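Local coordinates for protein DNA endonuclease I-CeuI (Chlamydomonas eugametos, PDB 2EX5) that cuts a degenerate DNA target of 17-19 base pairs as a homodimeric LAGLIDADG homing endonuclease, leaving a staggered break during group I intron homing, at residues C[57-62]-C[83-88]; C[107-112]-C[119-124]. The protein carries 1 engineered substitution. One frame throughout, in Å; residues are numbered along the deposited sequence.

Contact 1: C[57-62]-C[83-88]; sequences GFLEGE and PEFNVT. With CA (calcium ion), chain E; nucleotides of chain B.
F58, L59 and E62, on the last turns of the LAGLIDADG helix, bear on V87 of the DNA-binding sheet, and the contact illustrates how one helix end can serve both core and active site. Helix and strand run nearly perpendicular, at 92°, and the tight part is apolar. V87 turns CG1 toward the helix, where it meets F58 CE2 at 3.7 Å and the backbone O of E62 at 3.6 Å. The L59 side chain crosses V87 at about a right angle, and its CD2 touches F85 CZ at the edge of that ring, near its plane. F85 continues into the hydrophobic core beside L129 and V133 of helix 126-141.

The DNA side is looser and wet: a water bridges helix end and strand, donating to E62 O at 3.0 Å and hydrogen-bonding T88 OG1. Toward the start of the strand segment, E84 reaches out in an extended chain (CG anti to the backbone N, chi1 176°) and its OE1 takes the N4 hydrogen of DC18 of chain B.

E62 CG rests on one face of the F58 ring, toward the rim, and beyond it OE1 binds the calcium ion at 2.4 Å. OE2 of E62 of the second subunit binds the same ion, while DG16 of chain B supplies OP2 at 2.2 Å.

Contact 2: C[107-112]-C[119-124]; sequences GRIRHK and LVLTID. With nucleotides of chain A; nucleotides of chain B.
The guanidinium of R110 has T122 CB at its edge, 4.1 Å from NH2, and lies between R108 CB, centred over one face, and C2' of DC7 of chain A, 3.5 Å above the opposite face and toward its rim. Also at the edge, in plane, NH1 donates to OP2 of that nucleotide at 3.1 Å in a nearly straight bond of 166°. The chain runs extended from CG to NE. A water ties this end to the neighbouring strand: it accepts a weak bond from NH2, donates to V120 O and hydrogen-bonds T122 OG1.

Behind these side chains the two strands form an antiparallel hairpin. R110 and V120 are a hydrogen-bonded pair, with V120 N reaching R110 O at 2.9 Å and R110 N reaching V120 O at 3.0 Å. T122 N donates to R108 O. K112 packs CB on V120 CG2 at 3.8 Å and bends at chi3 and chi4 toward the base of DG16 of chain B, where NZ makes a weak bond to N7, though the exact placement of this end is doubtful.

On the other face of the sheet, I109 meets L119 through CG2 and L121 through CG1. Helix 94-104 closes over this apolar side through L101, helix 10-26 flanks R108 and R110, and strand 79-90 adjoins 119-123.

Overall arrangement
Contacts 1 and 2 join the metal site and the DNA-contacting side chains of a LAGLIDADG subunit on one sheet. Their centres are about 11 Å apart, and strands 79-90 and 118-123, one from each contact, are neighbours: V87 O and L121 N are 2.7 Å apart, F85 N and I123 O 2.9 Å, both probable hydrogen bonds. E84 CD also packs on T122 CG2 at 3.6 Å. Contact 1 places the sheet against the helix that carries the metal site and the dimer interface; contact 2 forms the hairpin at the sheet's outer border within the chain. DG16 of chain B is shared, its phosphate at the calcium ion and its base near K112.

Contact 1: C[57-62]-C[83-88]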
ATOM      1  N   GLY C  57       1.242  -9.602  -0.935  1.00 23.96           N
ATOM      2  CA  GLY C  57       0.178  -8.646  -0.574  1.00 24.08           C
ATOM      3  C   GLY C  57       0.763  -7.265  -0.460  1.00 25.24           C
ATOM      4  O   GLY C  57       0.184  -6.237  -0.873  1.00 25.31           O
ATOM      5  N   PHE C  58       1.968  -7.191   0.063  1.00 26.18           N
ATOM      6  CA  PHE C  58       2.587  -5.872   0.241  1.00 25.80           C
ATOM      7  C   PHE C  58       2.833  -5.171  -1.132  1.00 25.83           C
ATOM      8  O   PHE C  58       2.698  -3.980  -1.244  1.00 24.60           O
ATOM      9  CB  PHE C  58       3.908  -6.121   0.919  1.00 24.18           C
ATOM     10  CG  PHE C  58       4.653  -4.905   1.210  1.00 25.25           C
ATOM     11  CD1 PHE C  58       4.262  -4.094   2.241  1.00 27.30           C
ATOM     12  CD2 PHE C  58       5.769  -4.562   0.472  1.00 25.62           C
ATOM     13  CE1 PHE C  58       4.977  -3.003   2.534  1.00 25.56           C
ATOM     14  CE2 PHE C  58       6.444  -3.416   0.740  1.00 22.67           C
ATOM     15  CZ  PHE C  58       6.029  -2.656   1.758  1.00 23.66           C
ATOM     16  N   LEU C  59       3.297  -5.953  -2.114  1.00 24.24           N
ATOM     17  CA  LEU C  59       3.659  -5.482  -3.400  1.00 26.18           C
ATOM     18  C   LEU C  59       2.430  -5.089  -4.230  1.00 26.59           C
ATOM     19  O   LEU C  59       2.523  -4.145  -5.067  1.00 25.06           O
ATOM     20  CB  LEU C  59       4.404  -6.592  -4.156  1.00 25.43           C
ATOM     21  CG  LEU C  59       5.811  -7.085  -3.771  1.00 25.37           C
ATOM     22  CD1 LEU C  59       6.299  -7.972  -4.975  1.00 22.36           C
ATOM     23  CD2 LEU C  59       6.709  -5.895  -3.491  1.00 23.80           C
ATOM     24  N   GLU C  60       1.331  -5.830  -4.053  1.00 26.89           N
ATOM     25  CA  GLU C  60       0.034  -5.435  -4.603  1.00 29.38           C
ATOM     26  C   GLU C  60      -0.313  -4.019  -4.137  1.00 30.81           C
ATOM     27  O   GLU C  60      -0.838  -3.262  -4.883  1.00 30.16           O
ATOM     28  CB  GLU C  60      -1.066  -6.439  -4.258  1.00 27.82           C
ATOM     29  CG  GLU C  60      -2.473  -6.091  -4.596  1.00 27.46           C
ATOM     30  CD  GLU C  60      -2.828  -6.420  -6.017  1.00 30.64           C
ATOM     31  OE1 GLU C  60      -4.021  -6.117  -6.371  1.00 31.13           O
ATOM     32  OE2 GLU C  60      -1.912  -6.926  -6.768  1.00 28.58           O
ATOM     33  N   GLY C  61       0.066  -3.717  -2.889  1.00 32.38           N
ATOM     34  CA  GLY C  61      -0.069  -2.441  -2.255  1.00 33.49           C
ATOM     35  C   GLY C  61       0.899  -1.350  -2.660  1.00 33.35           C
ATOM     36  O   GLY C  61       0.437  -0.250  -2.853  1.00 35.56           O
ATOM     37  N   GLU C  62       2.213  -1.616  -2.740  1.00 31.06           N
ATOM     38  CA  GLU C  62       3.223  -0.570  -2.642  1.00 29.22           C
ATOM     39  C   GLU C  62       4.225  -0.574  -3.832  1.00 27.49           C
ATOM     40  O   GLU C  62       5.124   0.268  -3.906  1.00 28.76           O
ATOM     41  CB  GLU C  62       4.027  -0.768  -1.342  1.00 30.83           C
ATOM     42  CG  GLU C  62       3.253  -0.866  -0.018  1.00 33.35           C
ATOM     43  CD  GLU C  62       2.911   0.462   0.540  1.00 35.69           C
ATOM     44  OE1 GLU C  62       2.446   1.276  -0.249  1.00 37.87           O
ATOM     45  OE2 GLU C  62       3.129   0.746   1.746  1.00 40.38           O
ATOM     46  N   PRO C  83      11.446  -0.440 -18.936  1.00 26.70           N
ATOM     47  CA  PRO C  83      10.764  -1.108 -17.816  1.00 25.97           C
ATOM     48  C   PRO C  83      11.521  -0.927 -16.472  1.00 24.04           C
ATOM     49  O   PRO C  83      12.797  -0.953 -16.410  1.00 24.35           O
ATOM     50  CB  PRO C  83      10.772  -2.594 -18.238  1.00 25.50           C
ATOM     51  CG  PRO C  83      11.935  -2.777 -19.079  1.00 25.44           C
ATOM     52  CD  PRO C  83      12.294  -1.399 -19.672  1.00 27.69           C
ATOM     53  N   GLU C  84      10.764  -0.809 -15.415  1.00 22.78           N
ATOM     54  CA  GLU C  84      11.331  -0.672 -14.078  1.00 23.15           C
ATOM     55  C   GLU C  84      10.328  -1.326 -13.134  1.00 21.92           C
ATOM     56  O   GLU C  84       9.152  -1.169 -13.307  1.00 23.21           O
ATOM     57  CB  GLU C  84      11.515   0.791 -13.725  1.00 20.86           C
ATOM     58  CG  GLU C  84      12.026   1.024 -12.228  1.00 26.07           C
ATOM     59  CD  GLU C  84      12.462   2.425 -12.000  1.00 26.39           C
ATOM     60  OE1 GLU C  84      11.843   3.083 -11.163  1.00 23.59           O
ATOM     61  OE2 GLU C  84      13.400   2.940 -12.709  1.00 27.72           O
ATOM     62  N   PHE C  85      10.811  -2.059 -12.130  1.00 21.17           N
ATOM     63  CA  PHE C  85      10.025  -2.416 -10.931  1.00 19.11           C
ATOM     64  C   PHE C  85      10.457  -1.573  -9.741  1.00 19.22           C
ATOM     65  O   PHE C  85      11.629  -1.449  -9.545  1.00 19.75           O
ATOM     66  CB  PHE C  85      10.324  -3.862 -10.672  1.00 19.43           C
ATOM     67  CG  PHE C  85       9.866  -4.359  -9.305  1.00 21.76           C
ATOM     68  CD1 PHE C  85      10.778  -4.504  -8.245  1.00 22.31           C
ATOM     69  CD2 PHE C  85       8.569  -4.694  -9.104  1.00 17.89           C
ATOM     70  CE1 PHE C  85      10.332  -4.951  -6.976  1.00 23.75           C
ATOM     71  CE2 PHE C  85       8.120  -5.116  -7.841  1.00 21.82           C
ATOM     72  CZ  PHE C  85       9.039  -5.270  -6.789  1.00 21.83           C
ATOM     73  N   ASN C  86       9.580  -1.054  -8.876  1.00 20.52           N
ATOM     74  CA  ASN C  86      10.112  -0.384  -7.679  1.00 22.19           C
ATOM     75  C   ASN C  86       9.135  -0.570  -6.619  1.00 23.38           C
ATOM     76  O   ASN C  86       7.972  -0.862  -6.936  1.00 23.68           O
ATOM     77  CB  ASN C  86      10.426   1.154  -7.787  1.00 21.42           C
ATOM     78  CG  ASN C  86       9.205   2.047  -8.083  1.00 24.33           C
ATOM     79  OD1 ASN C  86       9.227   2.768  -9.037  1.00 28.76           O
ATOM     80  ND2 ASN C  86       8.174   2.007  -7.281  1.00 27.74           N
ATOM     81  N   VAL C  87       9.587  -0.312  -5.379  1.00 22.83           N
ATOM     82  CA  VAL C  87       8.753  -0.385  -4.155  1.00 22.38           C
ATOM     83  C   VAL C  87       9.236   0.659  -3.202  1.00 23.53           C
ATOM     84  O   VAL C  87      10.385   0.627  -2.823  1.00 24.41           O
ATOM     85  CB  VAL C  87       8.899  -1.747  -3.399  1.00 21.80           C
ATOM     86  CG1 VAL C  87       7.513  -2.101  -2.503  1.00 20.71           C
ATOM     87  CG2 VAL C  87       9.108  -2.768  -4.356  1.00 20.32           C
ATOM     88  N   THR C  88       8.300   1.420  -2.651  1.00 23.03           N
ATOM     89  CA  THR C  88       8.502   2.623  -1.921  1.00 23.98           C
ATOM     90  C   THR C  88       7.925   2.410  -0.554  1.00 25.43           C
ATOM     91  O   THR C  88       6.931   1.728  -0.356  1.00 23.43           O
ATOM     92  CB  THR C  88       7.779   3.767  -2.646  1.00 25.60           C
ATOM     93  OG1 THR C  88       8.224   3.698  -4.001  1.00 26.26           O
ATOM     94  CG2 THR C  88       8.051   5.137  -2.024  1.00 26.50           C
TER
HETATM   95 CA    CA E 802       0.154   1.888  -0.494  1.00 36.72          CA
ATOM     96  P    DG B  16       0.933   3.616  -3.115  1.00 38.08           P
ATOM     97  OP1  DG B  16       0.486   4.710  -3.974  1.00 37.50           O
ATOM     98  OP2  DG B  16      -0.128   2.769  -2.515  1.00 36.25           O
ATOM     99  O5'  DG B  16       2.113   2.743  -3.805  1.00 30.62           O
ATOM    100  C5'  DG B  16       2.265   2.229  -5.101  1.00 28.15           C
ATOM    101  C4'  DG B  16       2.063   3.347  -6.184  1.00 26.59           C
ATOM    102  O4'  DG B  16       2.668   4.676  -6.033  1.00 25.34           O
ATOM    103  C3'  DG B  16       2.535   2.952  -7.516  1.00 25.32           C
ATOM    104  O3'  DG B  16       1.261   3.166  -8.324  1.00 24.42           O
ATOM    105  C2'  DG B  16       3.767   3.841  -7.752  1.00 24.71           C
ATOM    106  C1'  DG B  16       3.341   5.169  -7.157  1.00 24.17           C
ATOM    107  N9   DG B  16       4.497   6.056  -6.736  1.00 27.60           N
ATOM    108  C8   DG B  16       5.582   5.703  -5.942  1.00 28.57           C
ATOM    109  N7   DG B  16       6.479   6.618  -5.801  1.00 27.63           N
ATOM    110  C5   DG B  16       5.954   7.696  -6.514  1.00 27.07           C
ATOM    111  C6   DG B  16       6.437   9.013  -6.676  1.00 27.25           C
ATOM    112  O6   DG B  16       7.527   9.413  -6.197  1.00 26.54           O
ATOM    113  N1   DG B  16       5.636   9.848  -7.519  1.00 25.26           N
ATOM    114  C2   DG B  16       4.460   9.356  -8.100  1.00 26.04           C
ATOM    115  N2   DG B  16       3.630  10.098  -8.858  1.00 22.27           N
ATOM    116  N3   DG B  16       4.003   8.169  -7.841  1.00 25.65           N
ATOM    117  C4   DG B  16       4.777   7.377  -7.079  1.00 25.17           C
ATOM    118  P    DG B  15       4.530   4.908   2.802  1.00 48.99           P
ATOM    119  OP1  DG B  15       3.253   4.081   2.820  1.00 48.92           O
ATOM    120  OP2  DG B  15       5.625   4.602   3.757  1.00 48.92           O
ATOM    121  O5'  DG B  15       5.044   4.509   1.318  1.00 45.52           O
ATOM    122  C5'  DG B  15       4.812   5.038   0.050  1.00 42.01           C
ATOM    123  C4'  DG B  15       3.395   5.074  -0.456  1.00 37.50           C
ATOM    124  O4'  DG B  15       3.467   6.470  -0.739  1.00 34.02           O
ATOM    125  C3'  DG B  15       3.155   4.306  -1.777  1.00 33.45           C
ATOM    126  O3'  DG B  15       1.769   4.225  -1.852  1.00 34.90           O
ATOM    127  C2'  DG B  15       3.854   5.180  -2.748  1.00 32.11           C
ATOM    128  C1'  DG B  15       3.494   6.536  -2.125  1.00 32.88           C
ATOM    129  N9   DG B  15       4.289   7.700  -2.446  1.00 31.29           N
ATOM    130  C8   DG B  15       5.500   8.067  -1.890  1.00 31.30           C
ATOM    131  N7   DG B  15       5.982   9.154  -2.376  1.00 30.48           N
ATOM    132  C5   DG B  15       4.980   9.560  -3.298  1.00 29.95           C
ATOM    133  C6   DG B  15       4.948  10.683  -4.087  1.00 29.33           C
ATOM    134  O6   DG B  15       5.809  11.522  -4.050  1.00 33.51           O
ATOM    135  N1   DG B  15       3.847  10.857  -4.912  1.00 27.66           N
ATOM    136  C2   DG B  15       2.844   9.937  -4.927  1.00 26.28           C
ATOM    137  N2   DG B  15       1.844  10.276  -5.728  1.00 27.64           N
ATOM    138  N3   DG B  15       2.798   8.821  -4.158  1.00 31.01           N
ATOM    139  C4   DG B  15       3.925   8.699  -3.365  1.00 30.14           C
ATOM    140  P    DC B  18       3.387   5.208 -15.447  1.00 35.03           P
ATOM    141  OP1  DC B  18       2.711   6.116 -16.384  1.00 30.32           O
ATOM    142  OP2  DC B  18       2.970   3.802 -15.398  1.00 29.77           O
ATOM    143  O5'  DC B  18       4.939   5.053 -15.764  1.00 32.60           O
ATOM    144  C5'  DC B  18       5.906   5.912 -16.465  1.00 33.82           C
ATOM    145  C4'  DC B  18       6.065   7.304 -15.845  1.00 34.40           C
ATOM    146  O4'  DC B  18       6.475   7.182 -14.469  1.00 35.00           O
ATOM    147  C3'  DC B  18       7.163   8.170 -16.450  1.00 33.59           C
ATOM    148  O3'  DC B  18       6.587   8.916 -17.521  1.00 30.68           O
ATOM    149  C2'  DC B  18       7.696   9.078 -15.314  1.00 32.14           C
ATOM    150  C1'  DC B  18       7.443   8.162 -14.135  1.00 34.85           C
ATOM    151  N1   DC B  18       8.606   7.421 -13.379  1.00 32.45           N
ATOM    152  C2   DC B  18       9.496   8.240 -12.715  1.00 31.74           C
ATOM    153  O2   DC B  18       9.279   9.415 -12.931  1.00 32.73           O
ATOM    154  N3   DC B  18      10.530   7.741 -11.930  1.00 30.32           N
ATOM    155  C4   DC B  18      10.608   6.421 -11.799  1.00 29.02           C
ATOM    156  N4   DC B  18      11.630   5.992 -11.052  1.00 29.35           N
ATOM    157  C5   DC B  18       9.719   5.523 -12.478  1.00 30.66           C
ATOM    158  C6   DC B  18       8.718   6.049 -13.280  1.00 32.58           C
TER
HETATM  159  O   HOH W   1       6.338   2.318  -5.747  1.00 31.87           O

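Contact 2: C[107-112]-C[119-124]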
ATOM      1  N   GLY C 107      18.488  -5.926  -6.400  1.00 29.91           N
ATOM      2  CA  GLY C 107      17.808  -4.699  -6.093  1.00 28.96           C
ATOM      3  C   GLY C 107      18.758  -3.893  -5.295  1.00 29.53           C
ATOM      4  O   GLY C 107      19.838  -4.362  -4.885  1.00 30.70           O
ATOM      5  N   ARG C 108      18.361  -2.626  -5.139  1.00 29.37           N
ATOM      6  CA  ARG C 108      19.080  -1.610  -4.456  1.00 29.58           C
ATOM      7  C   ARG C 108      18.030  -0.805  -3.760  1.00 29.23           C
ATOM      8  O   ARG C 108      17.046  -0.486  -4.379  1.00 28.68           O
ATOM      9  CB  ARG C 108      19.837  -0.751  -5.455  1.00 30.14           C
ATOM     10  CG  ARG C 108      20.989  -1.467  -6.194  1.00 31.03           C
ATOM     11  CD  ARG C 108      22.187  -1.826  -5.207  1.00 32.52           C
ATOM     12  NE  ARG C 108      23.316  -2.425  -5.963  1.00 28.57           N
ATOM     13  CZ  ARG C 108      23.458  -3.721  -6.241  1.00 30.84           C
ATOM     14  NH1 ARG C 108      24.490  -4.090  -7.011  1.00 29.82           N
ATOM     15  NH2 ARG C 108      22.585  -4.648  -5.781  1.00 30.42           N
ATOM     16  N   ILE C 109      18.290  -0.498  -2.472  1.00 27.93           N
ATOM     17  CA  ILE C 109      17.570   0.449  -1.657  1.00 27.65           C
ATOM     18  C   ILE C 109      18.255   1.816  -1.587  1.00 30.57           C
ATOM     19  O   ILE C 109      19.450   1.958  -1.237  1.00 29.72           O
ATOM     20  CB  ILE C 109      17.338  -0.089  -0.247  1.00 27.77           C
ATOM     21  CG1 ILE C 109      16.418  -1.337  -0.323  1.00 25.67           C
ATOM     22  CG2 ILE C 109      16.787   0.981   0.646  1.00 28.84           C
ATOM     23  CD1 ILE C 109      16.157  -2.020   0.963  1.00 27.86           C
ATOM     24  N   ARG C 110      17.498   2.861  -1.931  1.00 31.23           N
ATOM     25  CA  ARG C 110      18.078   4.163  -1.943  1.00 32.52           C
ATOM     26  C   ARG C 110      17.061   5.121  -1.337  1.00 33.24           C
ATOM     27  O   ARG C 110      15.887   4.787  -1.275  1.00 33.74           O
ATOM     28  CB  ARG C 110      18.490   4.543  -3.361  1.00 32.44           C
ATOM     29  CG  ARG C 110      19.297   3.485  -4.119  1.00 34.90           C
ATOM     30  CD  ARG C 110      20.133   4.144  -5.357  1.00 36.78           C
ATOM     31  NE  ARG C 110      20.709   3.226  -6.372  1.00 38.92           N
ATOM     32  CZ  ARG C 110      19.998   2.449  -7.217  1.00 40.85           C
ATOM     33  NH1 ARG C 110      20.590   1.654  -8.132  1.00 41.74           N
ATOM     34  NH2 ARG C 110      18.676   2.443  -7.147  1.00 40.89           N
ATOM     35  N   HIS C 111      17.503   6.289  -0.866  1.00 32.01           N
ATOM     36  CA  HIS C 111      16.634   7.334  -0.411  1.00 32.51           C
ATOM     37  C   HIS C 111      15.884   7.947  -1.614  1.00 33.27           C
ATOM     38  O   HIS C 111      16.478   8.264  -2.660  1.00 33.53           O
ATOM     39  CB  HIS C 111      17.447   8.406   0.345  1.00 34.09           C
ATOM     40  CG  HIS C 111      16.657   9.618   0.740  1.00 36.65           C
ATOM     41  ND1 HIS C 111      16.882  10.865   0.185  1.00 39.34           N
ATOM     42  CD2 HIS C 111      15.606   9.771   1.587  1.00 36.79           C
ATOM     43  CE1 HIS C 111      16.039  11.739   0.713  1.00 39.23           C
ATOM     44  NE2 HIS C 111      15.260  11.099   1.578  1.00 39.24           N
ATOM     45  N   LYS C 112      14.572   8.072  -1.487  1.00 33.31           N
ATOM     46  CA  LYS C 112      13.815   8.868  -2.462  1.00 33.16           C
ATOM     47  C   LYS C 112      14.126  10.343  -2.371  1.00 34.16           C
ATOM     48  O   LYS C 112      13.729  11.057  -1.402  1.00 32.20           O
ATOM     49  CB  LYS C 112      12.317   8.678  -2.302  1.00 33.13           C
ATOM     50  CG  LYS C 112      11.538   9.565  -3.218  1.00 33.10           C
ATOM     51  CD  LYS C 112      10.028   9.277  -2.955  1.00 32.86           C
ATOM     52  CE  LYS C 112       9.302   9.315  -4.179  1.00 31.71           C
ATOM     53  NZ  LYS C 112       9.452   8.002  -4.971  1.00 31.65           N
ATOM     54  N   LEU C 119      12.169   5.553   1.319  1.00 25.87           N
ATOM     55  CA  LEU C 119      13.182   4.751   0.652  1.00 25.52           C
ATOM     56  C   LEU C 119      12.543   4.083  -0.548  1.00 22.90           C
ATOM     57  O   LEU C 119      11.386   3.907  -0.506  1.00 24.31           O
ATOM     58  CB  LEU C 119      13.605   3.672   1.691  1.00 25.51           C
ATOM     59  CG  LEU C 119      14.872   3.832   2.580  1.00 26.98           C
ATOM     60  CD1 LEU C 119      15.450   5.322   2.837  1.00 26.71           C
ATOM     61  CD2 LEU C 119      14.955   2.885   3.823  1.00 26.67           C
ATOM     62  N   VAL C 120      13.279   3.657  -1.578  1.00 21.66           N
ATOM     63  CA  VAL C 120      12.721   3.060  -2.762  1.00 22.07           C
ATOM     64  C   VAL C 120      13.617   1.920  -3.010  1.00 23.90           C
ATOM     65  O   VAL C 120      14.820   2.083  -2.957  1.00 28.07           O
ATOM     66  CB  VAL C 120      12.702   3.998  -4.002  1.00 20.38           C
ATOM     67  CG1 VAL C 120      12.110   3.285  -5.222  1.00 20.00           C
ATOM     68  CG2 VAL C 120      11.845   5.130  -3.714  1.00 22.42           C
ATOM     69  N   LEU C 121      13.064   0.743  -3.290  1.00 23.04           N
ATOM     70  CA  LEU C 121      13.831  -0.349  -3.790  1.00 21.54           C
ATOM     71  C   LEU C 121      13.529  -0.501  -5.284  1.00 19.94           C
ATOM     72  O   LEU C 121      12.368  -0.533  -5.691  1.00 20.63           O
ATOM     73  CB  LEU C 121      13.481  -1.614  -2.934  1.00 22.47           C
ATOM     74  CG  LEU C 121      13.674  -3.057  -3.460  1.00 22.80           C
ATOM     75  CD1 LEU C 121      14.865  -3.316  -4.180  1.00 25.11           C
ATOM     76  CD2 LEU C 121      13.663  -3.948  -2.293  1.00 24.31           C
ATOM     77  N   THR C 122      14.561  -0.581  -6.098  1.00 20.96           N
ATOM     78  CA  THR C 122      14.468  -0.643  -7.610  1.00 21.97           C
ATOM     79  C   THR C 122      15.142  -1.842  -8.212  1.00 22.47           C
ATOM     80  O   THR C 122      16.267  -2.196  -7.823  1.00 22.30           O
ATOM     81  CB  THR C 122      15.105   0.685  -8.254  1.00 21.07           C
ATOM     82  OG1 THR C 122      14.495   1.857  -7.628  1.00 22.16           O
ATOM     83  CG2 THR C 122      14.832   0.837  -9.735  1.00 22.69           C
ATOM     84  N   ILE C 123      14.474  -2.482  -9.142  1.00 23.14           N
ATOM     85  CA  ILE C 123      15.102  -3.390 -10.061  1.00 22.78           C
ATOM     86  C   ILE C 123      14.771  -2.987 -11.474  1.00 24.71           C
ATOM     87  O   ILE C 123      13.569  -3.023 -11.879  1.00 24.76           O
ATOM     88  CB  ILE C 123      14.570  -4.839  -9.814  1.00 22.12           C
ATOM     89  CG1 ILE C 123      15.027  -5.322  -8.358  1.00 23.72           C
ATOM     90  CG2 ILE C 123      15.024  -5.738 -11.015  1.00 18.66           C
ATOM     91  CD1 ILE C 123      14.269  -6.485  -7.684  1.00 19.70           C
ATOM     92  N   ASP C 124      15.811  -2.651 -12.249  1.00 28.13           N
ATOM     93  CA  ASP C 124      15.732  -2.259 -13.680  1.00 28.37           C
ATOM     94  C   ASP C 124      16.480  -3.186 -14.645  1.00 29.44           C
ATOM     95  O   ASP C 124      16.237  -3.169 -15.857  1.00 28.52           O
ATOM     96  CB  ASP C 124      16.238  -0.813 -13.856  1.00 29.58           C
ATOM     97  CG  ASP C 124      17.696  -0.628 -13.445  1.00 31.50           C
ATOM     98  OD1 ASP C 124      18.615  -1.223 -14.027  1.00 32.58           O
ATOM     99  OD2 ASP C 124      17.941   0.231 -12.579  1.00 37.52           O
TER
ATOM    100  P    DC A   7      24.247   2.420  -8.934  1.00 47.80           P
ATOM    101  OP1  DC A   7      25.305   3.080  -8.131  1.00 47.63           O
ATOM    102  OP2  DC A   7      23.666   1.091  -8.503  1.00 46.78           O
ATOM    103  O5'  DC A   7      23.264   3.722  -9.027  1.00 49.00           O
ATOM    104  C5'  DC A   7      23.917   5.022  -9.367  1.00 48.32           C
ATOM    105  C4'  DC A   7      22.937   6.176  -9.382  1.00 48.67           C
ATOM    106  O4'  DC A   7      22.258   6.113 -10.669  1.00 46.57           O
ATOM    107  C3'  DC A   7      21.846   6.126  -8.313  1.00 49.31           C
ATOM    108  O3'  DC A   7      21.468   7.386  -7.934  1.00 51.88           O
ATOM    109  C2'  DC A   7      20.616   5.598  -9.044  1.00 48.01           C
ATOM    110  C1'  DC A   7      20.882   6.269 -10.408  1.00 45.65           C
ATOM    111  N1   DC A   7      19.896   5.794 -11.391  1.00 42.99           N
ATOM    112  C2   DC A   7      19.418   6.637 -12.414  1.00 42.36           C
ATOM    113  O2   DC A   7      19.935   7.738 -12.550  1.00 41.41           O
ATOM    114  N3   DC A   7      18.449   6.196 -13.246  1.00 40.86           N
ATOM    115  C4   DC A   7      17.971   4.999 -13.077  1.00 41.32           C
ATOM    116  N4   DC A   7      17.081   4.526 -13.928  1.00 42.66           N
ATOM    117  C5   DC A   7      18.464   4.150 -12.072  1.00 43.07           C
ATOM    118  C6   DC A   7      19.421   4.558 -11.260  1.00 41.97           C
TER
ATOM    119  P    DG B  16       0.933   3.616  -3.115  1.00 38.08           P
ATOM    120  OP1  DG B  16       0.486   4.710  -3.974  1.00 37.50           O
ATOM    121  OP2  DG B  16      -0.128   2.769  -2.515  1.00 36.25           O
ATOM    122  O5'  DG B  16       2.113   2.743  -3.805  1.00 30.62           O
ATOM    123  C5'  DG B  16       2.265   2.229  -5.101  1.00 28.15           C
ATOM    124  C4'  DG B  16       2.063   3.347  -6.184  1.00 26.59           C
ATOM    125  O4'  DG B  16       2.668   4.676  -6.033  1.00 25.34           O
ATOM    126  C3'  DG B  16       2.535   2.952  -7.516  1.00 25.32           C
ATOM    127  O3'  DG B  16       1.261   3.166  -8.324  1.00 24.42           O
ATOM    128  C2'  DG B  16       3.767   3.841  -7.752  1.00 24.71           C
ATOM    129  C1'  DG B  16       3.341   5.169  -7.157  1.00 24.17           C
ATOM    130  N9   DG B  16       4.497   6.056  -6.736  1.00 27.60           N
ATOM    131  C8   DG B  16       5.582   5.703  -5.942  1.00 28.57           C
ATOM    132  N7   DG B  16       6.479   6.618  -5.801  1.00 27.63           N
ATOM    133  C5   DG B  16       5.954   7.696  -6.514  1.00 27.07           C
ATOM    134  C6   DG B  16       6.437   9.013  -6.676  1.00 27.25           C
ATOM    135  O6   DG B  16       7.527   9.413  -6.197  1.00 26.54           O
ATOM    136  N1   DG B  16       5.636   9.848  -7.519  1.00 25.26           N
ATOM    137  C2   DG B  16       4.460   9.356  -8.100  1.00 26.04           C
ATOM    138  N2   DG B  16       3.630  10.098  -8.858  1.00 22.27           N
ATOM    139  N3   DG B  16       4.003   8.169  -7.841  1.00 25.65           N
ATOM    140  C4   DG B  16       4.777   7.377  -7.079  1.00 25.17           C
TER
ATOM    141  P    DA A   6      23.691  -2.443 -13.034  1.00 44.68           P
ATOM    142  OP1  DA A   6      24.954  -3.055 -12.539  1.00 48.73           O
ATOM    143  OP2  DA A   6      22.356  -2.921 -12.577  1.00 46.33           O
ATOM    144  O5'  DA A   6      23.891  -0.957 -12.571  1.00 42.08           O
ATOM    145  C5'  DA A   6      25.019  -0.200 -12.851  1.00 40.55           C
ATOM    146  C4'  DA A   6      24.436   1.179 -12.652  1.00 41.21           C
ATOM    147  O4'  DA A   6      23.416   1.458 -13.665  1.00 39.50           O
ATOM    148  C3'  DA A   6      23.700   1.395 -11.317  1.00 41.94           C
ATOM    149  O3'  DA A   6      24.442   2.334 -10.525  1.00 44.45           O
ATOM    150  C2'  DA A   6      22.323   1.964 -11.724  1.00 39.98           C
ATOM    151  C1'  DA A   6      22.676   2.601 -13.078  1.00 38.62           C
ATOM    152  N9   DA A   6      21.556   2.957 -14.013  1.00 37.67           N
ATOM    153  C8   DA A   6      20.582   1.997 -14.431  1.00 37.42           C
ATOM    154  N7   DA A   6      19.655   2.440 -15.277  1.00 36.28           N
ATOM    155  C5   DA A   6      20.137   3.787 -15.490  1.00 35.22           C
ATOM    156  C6   DA A   6      19.610   4.794 -16.352  1.00 32.73           C
ATOM    157  N6   DA A   6      18.540   4.583 -17.124  1.00 27.91           N
ATOM    158  N1   DA A   6      20.245   5.977 -16.345  1.00 34.13           N
ATOM    159  C2   DA A   6      21.337   6.164 -15.542  1.00 33.80           C
ATOM    160  N3   DA A   6      21.939   5.294 -14.704  1.00 34.31           N
ATOM    161  C4   DA A   6      21.264   4.113 -14.720  1.00 34.64           C
TER
HETATM  162  O   HOH W   2      16.281   2.419  -5.761  1.00 18.47           O